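Local coordinates for ChrR-like cupin domain-containing protein (Ralstonia eutropha, PDB 3CJX) that is of unknown function but adopts a cupin-like fold and belongs to the ChrR-like cupin family, at residues A[122-125]-A[129-132]. Sequence-based numbering, arbitrary orientation.
Sequences NFTQ and YLGL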
ATOM      1  N   ASN A 122      -7.411   9.602   6.711  1.00 38.91           N
ATOM      2  CA  ASN A 122      -7.104   8.950   7.989  1.00 38.77           C
ATOM      3  C   ASN A 122      -7.778   9.579   9.190  1.00 38.10           C
ATOM      4  O   ASN A 122      -7.719  10.798   9.374  1.00 38.02           O
ATOM      5  CB  ASN A 122      -5.584   8.946   8.184  1.00 39.08           C
ATOM      6  CG  ASN A 122      -4.852   8.234   7.034  1.00 41.05           C
ATOM      7  OD1 ASN A 122      -5.262   7.159   6.595  1.00 43.01           O
ATOM      8  ND2 ASN A 122      -3.784   8.842   6.536  1.00 41.43           N
ATOM      9  N   PHE A 123      -8.421   8.739  10.002  1.00 38.17           N
ATOM     10  CA  PHE A 123      -9.096   9.182  11.210  1.00 38.45           C
ATOM     11  C   PHE A 123      -8.719   8.294  12.393  1.00 37.96           C
ATOM     12  O   PHE A 123      -8.182   7.211  12.210  1.00 37.80           O
ATOM     13  CB  PHE A 123     -10.612   9.117  11.049  1.00 38.25           C
ATOM     14  CG  PHE A 123     -11.173   9.992   9.963  1.00 37.76           C
ATOM     15  CD1 PHE A 123     -11.584  11.270  10.233  1.00 37.24           C
ATOM     16  CD2 PHE A 123     -11.359   9.502   8.696  1.00 38.50           C
ATOM     17  CE1 PHE A 123     -12.135  12.064   9.245  1.00 38.24           C
ATOM     18  CE2 PHE A 123     -11.903  10.283   7.709  1.00 38.01           C
ATOM     19  CZ  PHE A 123     -12.296  11.574   7.987  1.00 38.09           C
ATOM     20  N   THR A 124      -8.982   8.793  13.599  1.00 35.51           N
ATOM     21  CA  THR A 124      -8.844   8.039  14.850  1.00 33.63           C
ATOM     22  C   THR A 124     -10.171   7.307  15.025  1.00 34.44           C
ATOM     23  O   THR A 124     -11.141   7.625  14.333  1.00 34.57           O
ATOM     24  CB  THR A 124      -8.655   8.968  16.059  1.00 31.90           C
ATOM     25  OG1 THR A 124      -9.674   9.972  16.045  1.00 24.39           O
ATOM     26  CG2 THR A 124      -7.319   9.667  16.002  1.00 31.98           C
ATOM     27  N   GLN A 125     -10.246   6.358  15.960  1.00 34.61           N
ATOM     28  CA  GLN A 125     -11.496   5.590  16.140  1.00 34.03           C
ATOM     29  C   GLN A 125     -12.662   6.536  16.489  1.00 32.26           C
ATOM     30  O   GLN A 125     -13.795   6.289  16.099  1.00 33.50           O
ATOM     31  CB  GLN A 125     -11.331   4.454  17.178  1.00 34.83           C
ATOM     32  CG  GLN A 125     -12.323   3.271  17.039  1.00 35.87           C
ATOM     33  N   TYR A 129      -9.884  13.691  12.336  1.00 30.46           N
ATOM     34  CA  TYR A 129      -9.080  13.649  11.129  1.00 31.28           C
ATOM     35  C   TYR A 129      -7.589  13.745  11.455  1.00 31.88           C
ATOM     36  O   TYR A 129      -7.181  14.647  12.171  1.00 31.72           O
ATOM     37  CB  TYR A 129      -9.524  14.795  10.217  1.00 30.74           C
ATOM     38  CG  TYR A 129      -8.613  15.068   9.072  1.00 30.33           C
ATOM     39  CD1 TYR A 129      -8.738  14.377   7.867  1.00 32.38           C
ATOM     40  CD2 TYR A 129      -7.633  16.048   9.177  1.00 29.89           C
ATOM     41  CE1 TYR A 129      -7.887  14.653   6.800  1.00 31.82           C
ATOM     42  CE2 TYR A 129      -6.794  16.328   8.138  1.00 27.27           C
ATOM     43  CZ  TYR A 129      -6.918  15.637   6.956  1.00 29.27           C
ATOM     44  OH  TYR A 129      -6.052  15.939   5.949  1.00 30.14           O
ATOM     45  N   LEU A 130      -6.800  12.804  10.935  1.00 32.35           N
ATOM     46  CA  LEU A 130      -5.348  12.752  11.143  1.00 33.81           C
ATOM     47  C   LEU A 130      -4.541  13.264   9.925  1.00 35.95           C
ATOM     48  O   LEU A 130      -3.524  13.949  10.089  1.00 35.41           O
ATOM     49  CB  LEU A 130      -4.898  11.316  11.439  1.00 33.01           C
ATOM     50  CG  LEU A 130      -5.237  10.657  12.773  1.00 35.03           C
ATOM     51  CD1 LEU A 130      -4.804   9.191  12.727  1.00 29.59           C
ATOM     52  CD2 LEU A 130      -4.584  11.367  13.954  1.00 26.84           C
ATOM     53  N   GLY A 131      -4.985  12.896   8.720  1.00 37.18           N
ATOM     54  CA  GLY A 131      -4.334  13.298   7.469  1.00 37.37           C
ATOM     55  C   GLY A 131      -4.839  12.538   6.242  1.00 37.64           C
ATOM     56  O   GLY A 131      -5.703  11.664   6.332  1.00 36.22           O
ATOM     57  N   LEU A 132      -4.287  12.893   5.088  1.00 37.86           N
ATOM     58  CA  LEU A 132      -4.630  12.292   3.804  1.00 37.50           C
ATOM     59  C   LEU A 132      -3.441  11.519   3.320  1.00 37.41           C
ATOM     60  O   LEU A 132      -2.319  11.896   3.590  1.00 37.93           O
ATOM     61  CB  LEU A 132      -4.933  13.385   2.753  1.00 37.55           C
ATOM     62  CG  LEU A 132      -6.348  13.931   2.691  1.00 38.16           C
ATOM     63  CD1 LEU A 132      -6.440  15.114   1.738  1.00 37.13           C
ATOM     64  CD2 LEU A 132      -7.283  12.823   2.269  1.00 42.11           C
TER
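F123 CE1 lies at the edge of the Y129 ring, near its plane, and the phenylalanine ring makes its contact with CA and CB of that tyrosine. The two segments belong to a beta hairpin, strands 120-123 and 129-133, at the margin of one sheet of the cupin-like fold. F123 CD1 sits 3.6 Å from the backbone atom Y129 CA. The apolar side-chain contact is F123 CE1 to Y129 CB, at 3.9 Å. One face of the Y129 ring is covered by the backbone of its own strand, with G131 N 3.7 Å above the plane and over the ring centre. CG of Y129 is anti to the backbone N (chi1 168°), which lays the ring along the strand beneath that amide.

Strand 120-123 also pairs with the strand that contains L58. A classic beta bulge breaks the register: L130 and G131 both face N122. Two backbone hydrogen bonds hold it. N122 N donates to G131 O at 2.7 Å. N122 O accepts from L130 N, also at 2.7 Å. F123 and Y129 form the next, non-hydrogen-bonded pair.

The side chain of N122 leaves on the other face of the sheet. Its OD1 is hydrogen-bonded to H59 ND1, which ties the hairpin to the neighbouring strand 58-61. Its ND2 makes a weak hydrogen bond to S133 OG. At the turn, T124 OG1 accepts a hydrogen bond from T128 N. The T124 and L130 side chains cross at about a right angle, with T124 CG2 3.8 Å from L130 CD2.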